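Local coordinates for protein Ral guanine nucleotide dissociation stimulator-like 2 (Mus musculus, PDB 4JGW) that probably acts as a guanine nucleotide exchange factor for small G proteins and associates with GTP-bound Rap1A and H-Ras in vitro, at residues E216-L219 with N220-P223; E428-R431 with L432-E435. One frame throughout, in Å; residues are numbered along the deposited sequence.

Contact 1 (216-219 with 220-223) is the C-terminal end of helix 203-219 and the turn that leaves it; contact 2 (428-431 with 432-435) is a run of helical turns in helix 416-436. Their centres lie about 10 Å apart and both belong to the Ras-GEF (CDC25-homology) region. Gln-433 of contact 2 ties them together: its NE2 is 2.9 Å from Phe-218 O and likewise 2.9 Å from Leu-221 O, both probable hydrogen bonds, one to the last turn of the helix and one to the loop that follows. Close packing adds to this link: Phe-218 CE2 lies 3.4 Å from Leu-432 O, and Leu-219 CD2 rests on the backbone carbonyl of Gln-433.

Contact 1: E216-L219 with N220-P223; sequences ELFL and NLIP
Asn-220 N closes the last turn of helix 203-219 with a bond to Glu-216 O (3.0 Å, N-H...O angle 139°), and Leu-221 N follows with a weak 3.4 Å bond to Phe-218 O, after which the backbone of Leu-221 turns extended. The Asn-220 side chain folds back over the same carbonyl: with CG anti to its own carbonyl carbon (chi1 -71°), the amide comes alongside Glu-216 O, and ND2 stands 2.8 Å from that oxygen. The angle there is too poor for a hydrogen bond, so the approach is a close polar contact beside the backbone bond. A short polar residue suits this exposed position, where the helix gives way to loop. On the buried side, Leu-221 reaches back to Phe-218. Its CD2 methyl meets the ring obliquely, 4.1 Å from Phe-218 CD1, while its CB lies 3.3 Å from Phe-218 O. Both are large apolar residues, fitting for a place enclosed by neighbours: Leu-429 and Leu-432 of helix 416-436 pack on the Phe-218 ring, and Ser-245 and Val-246 of helix 244-264 touch Leu-221. The chemistry thus divides by side, an amide over the exposed helix end and an aromatic-aliphatic pair inside, while Phe-218 O, whose bond from Leu-221 N is weak, and Leu-221 O in the loop both accept from a side-chain amide of another helix.

Contact 2: E428-R431 with L432-E435; sequences ELLR and LQKE
Two successive turns of helix 416-436, in the Ras-GEF region, meet here through the i to i+4 bonds of an alpha-helix. Leu-432 N donates to Glu-428 O at 3.0 Å, and Gln-433 N to Leu-429 O at 2.9 Å; Lys-434 N continues the series to Leu-430 O over a longer 3.3 Å. Arg-431 O accepts twice: weakly from Glu-435 N, and from Lys-434 NZ at 2.8 Å. The lysine chain that brings NZ there is strained, with chi1 (112°) and chi2 (-91°) both far from staggered and CD pressed too close to the same oxygen, which makes its exact course doubtful; a lysine is nonetheless at home on this exposed side. Arg-431 stretches from CG to NE in the other direction, with Glu-428 CB at the edge of its guanidinium, in the plane of the group. Its NH2 bonds to Leu-360 O, and Glu-435 forms a salt bridge with Arg-305. Gln-433 crosses Leu-430 obliquely, OE1 lying 3.7 Å from Leu-430 CD2. Its extended chain beyond CG sends NE2 to the end of helix 203-219, a task for which a long, neutral amide is well suited in a buried place. Leu-429 and Leu-432 turn their apolar branches to Phe-394 of helix 392-404. These leucines inward, with lysine and arginine toward the outside and Leu-430 an exception, suit a broadly amphipathic helix, here one of those building the mainly helical catalytic domain of Ras-family exchange factors.

Contact 1: E216-L219 with N220-P223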
loop_
_atom_site.group_PDB
_atom_site.type_symbol
_atom_site.label_atom_id
_atom_site.label_comp_id
_atom_site.label_asym_id
_atom_site.label_seq_id
_atom_site.Cartn_x
_atom_site.Cartn_y
_atom_site.Cartn_z
ATOM N N GLU A 216 3.665 8.989 8.186
ATOM C CA GLU A 216 3.278 9.962 7.162
ATOM C C GLU A 216 3.560 9.464 5.744
ATOM O O GLU A 216 2.810 9.776 4.818
ATOM C CB GLU A 216 3.872 11.360 7.420
ATOM C CG GLU A 216 5.385 11.488 7.298
ATOM C CD GLU A 216 5.879 12.931 7.422
ATOM O OE1 GLU A 216 5.041 13.861 7.500
ATOM O OE2 GLU A 216 7.113 13.135 7.438
ATOM N N LEU A 217 4.627 8.678 5.588
ATOM C CA LEU A 217 4.917 8.013 4.318
ATOM C C LEU A 217 3.876 6.941 4.000
ATOM O O LEU A 217 3.446 6.807 2.853
ATOM C CB LEU A 217 6.322 7.403 4.319
ATOM C CG LEU A 217 7.503 8.373 4.214
ATOM C CD1 LEU A 217 8.787 7.663 4.570
ATOM C CD2 LEU A 217 7.608 9.006 2.828
ATOM N N PHE A 218 3.471 6.187 5.019
ATOM C CA PHE A 218 2.455 5.154 4.842
ATOM C C PHE A 218 1.085 5.762 4.535
ATOM O O PHE A 218 0.296 5.173 3.795
ATOM C CB PHE A 218 2.389 4.223 6.059
ATOM C CG PHE A 218 1.310 3.174 5.963
ATOM C CD1 PHE A 218 1.306 2.248 4.922
ATOM C CD2 PHE A 218 0.295 3.119 6.912
ATOM C CE1 PHE A 218 0.307 1.287 4.828
ATOM C CE2 PHE A 218 -0.706 2.157 6.828
ATOM C CZ PHE A 218 -0.702 1.242 5.782
ATOM N N LEU A 219 0.816 6.940 5.097
ATOM C CA LEU A 219 -0.421 7.672 4.809
ATOM C C LEU A 219 -0.425 8.279 3.410
ATOM O O LEU A 219 -1.485 8.413 2.793
ATOM C CB LEU A 219 -0.677 8.763 5.854
ATOM C CG LEU A 219 -1.164 8.312 7.230
ATOM C CD1 LEU A 219 -1.364 9.512 8.154
ATOM C CD2 LEU A 219 -2.450 7.511 7.107
ATOM N N ASN A 220 0.758 8.645 2.921
ATOM C CA ASN A 220 0.914 9.187 1.570
ATOM C C ASN A 220 1.032 8.096 0.499
ATOM O O ASN A 220 1.144 8.394 -0.692
ATOM C CB ASN A 220 2.119 10.134 1.505
ATOM C CG ASN A 220 1.879 11.448 2.237
ATOM O OD1 ASN A 220 0.832 12.078 2.088
ATOM N ND2 ASN A 220 2.862 11.873 3.025
ATOM N N LEU A 221 1.009 6.837 0.930
ATOM C CA LEU A 221 1.108 5.702 0.016
ATOM C C LEU A 221 -0.136 5.572 -0.858
ATOM O O LEU A 221 -1.263 5.546 -0.361
ATOM C CB LEU A 221 1.347 4.398 0.786
ATOM C CG LEU A 221 1.499 3.103 -0.024
ATOM C CD1 LEU A 221 2.875 3.015 -0.677
ATOM C CD2 LEU A 221 1.258 1.892 0.851
ATOM N N ILE A 222 0.090 5.508 -2.166
ATOM C CA ILE A 222 -0.960 5.187 -3.121
ATOM C C ILE A 222 -0.934 3.669 -3.323
ATOM O O ILE A 222 -0.006 3.145 -3.940
ATOM C CB ILE A 222 -0.772 5.955 -4.451
ATOM C CG1 ILE A 222 -0.714 7.467 -4.180
ATOM C CG2 ILE A 222 -1.900 5.614 -5.430
ATOM C CD1 ILE A 222 -0.241 8.308 -5.355
ATOM N N PRO A 223 -1.942 2.959 -2.775
ATOM C CA PRO A 223 -1.960 1.490 -2.750
ATOM C C PRO A 223 -1.830 0.828 -4.122
ATOM O O PRO A 223 -1.224 -0.237 -4.222
ATOM C CB PRO A 223 -3.318 1.167 -2.118
ATOM C CG PRO A 223 -3.632 2.366 -1.284
ATOM C CD PRO A 223 -3.120 3.524 -2.089
#

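Contact 2: E428-R431 with L432-E435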
loop_
_atom_site.group_PDB
_atom_site.type_symbol
_atom_site.label_atom_id
_atom_site.label_comp_id
_atom_site.label_asym_id
_atom_site.label_seq_id
_atom_site.Cartn_x
_atom_site.Cartn_y
_atom_site.Cartn_z
ATOM N N GLU A 428 -7.006 -4.028 2.541
ATOM C CA GLU A 428 -6.269 -4.262 3.786
ATOM C C GLU A 428 -5.341 -3.087 4.077
ATOM O O GLU A 428 -5.241 -2.628 5.215
ATOM C CB GLU A 428 -5.443 -5.548 3.705
ATOM C CG GLU A 428 -6.245 -6.839 3.660
ATOM C CD GLU A 428 -5.374 -8.060 3.386
ATOM O OE1 GLU A 428 -4.222 -8.106 3.880
ATOM O OE2 GLU A 428 -5.842 -8.978 2.677
ATOM N N LEU A 429 -4.672 -2.606 3.033
ATOM C CA LEU A 429 -3.770 -1.465 3.124
ATOM C C LEU A 429 -4.552 -0.193 3.475
ATOM O O LEU A 429 -4.100 0.614 4.291
ATOM C CB LEU A 429 -3.016 -1.305 1.798
ATOM C CG LEU A 429 -1.482 -1.210 1.726
ATOM C CD1 LEU A 429 -0.758 -2.041 2.785
ATOM C CD2 LEU A 429 -1.011 -1.614 0.331
ATOM N N LEU A 430 -5.732 -0.037 2.871
ATOM C CA LEU A 430 -6.628 1.087 3.164
ATOM C C LEU A 430 -7.098 1.103 4.619
ATOM O O LEU A 430 -7.156 2.161 5.241
ATOM C CB LEU A 430 -7.844 1.084 2.232
ATOM C CG LEU A 430 -7.676 1.521 0.776
ATOM C CD1 LEU A 430 -8.904 1.124 -0.028
ATOM C CD2 LEU A 430 -7.429 3.024 0.669
ATOM N N ARG A 431 -7.428 -0.071 5.155
ATOM C CA ARG A 431 -7.865 -0.177 6.548
ATOM C C ARG A 431 -6.705 0.030 7.529
ATOM O O ARG A 431 -6.915 0.466 8.658
ATOM C CB ARG A 431 -8.579 -1.512 6.809
ATOM C CG ARG A 431 -7.692 -2.609 7.365
ATOM C CD ARG A 431 -8.482 -3.840 7.779
ATOM N NE ARG A 431 -7.820 -4.557 8.869
ATOM C CZ ARG A 431 -6.812 -5.417 8.719
ATOM N NH1 ARG A 431 -6.322 -5.690 7.514
ATOM N NH2 ARG A 431 -6.292 -6.006 9.786
ATOM N N LEU A 432 -5.486 -0.287 7.098
ATOM C CA LEU A 432 -4.307 -0.041 7.921
ATOM C C LEU A 432 -3.937 1.441 7.905
ATOM O O LEU A 432 -3.362 1.952 8.866
ATOM C CB LEU A 432 -3.124 -0.913 7.479
ATOM C CG LEU A 432 -3.210 -2.406 7.829
ATOM C CD1 LEU A 432 -2.211 -3.200 7.012
ATOM C CD2 LEU A 432 -3.014 -2.663 9.324
ATOM N N GLN A 433 -4.283 2.121 6.814
ATOM C CA GLN A 433 -4.064 3.559 6.696
ATOM C C GLN A 433 -4.950 4.367 7.643
ATOM O O GLN A 433 -4.479 5.325 8.255
ATOM C CB GLN A 433 -4.243 4.032 5.251
ATOM C CG GLN A 433 -3.014 3.831 4.375
ATOM C CD GLN A 433 -3.238 4.248 2.931
ATOM O OE1 GLN A 433 -4.291 3.986 2.351
ATOM N NE2 GLN A 433 -2.238 4.892 2.341
ATOM N N LYS A 434 -6.220 3.983 7.776
ATOM C CA LYS A 434 -7.131 4.698 8.675
ATOM C C LYS A 434 -6.785 4.455 10.150
ATOM O O LYS A 434 -6.998 5.327 10.993
ATOM C CB LYS A 434 -8.610 4.396 8.358
ATOM C CG LYS A 434 -9.385 3.597 9.410
ATOM C CD LYS A 434 -9.313 2.106 9.149
ATOM C CE LYS A 434 -9.590 1.307 10.408
ATOM N NZ LYS A 434 -9.176 -0.114 10.244
ATOM N N GLU A 435 -6.241 3.275 10.448
ATOM C CA GLU A 435 -5.772 2.962 11.794
ATOM C C GLU A 435 -4.486 3.732 12.107
ATOM O O GLU A 435 -4.273 4.154 13.245
ATOM C CB GLU A 435 -5.556 1.459 11.963
ATOM C CG GLU A 435 -5.640 0.987 13.414
ATOM C CD GLU A 435 -5.182 -0.450 13.608
ATOM O OE1 GLU A 435 -5.403 -1.287 12.704
ATOM O OE2 GLU A 435 -4.602 -0.744 14.676
#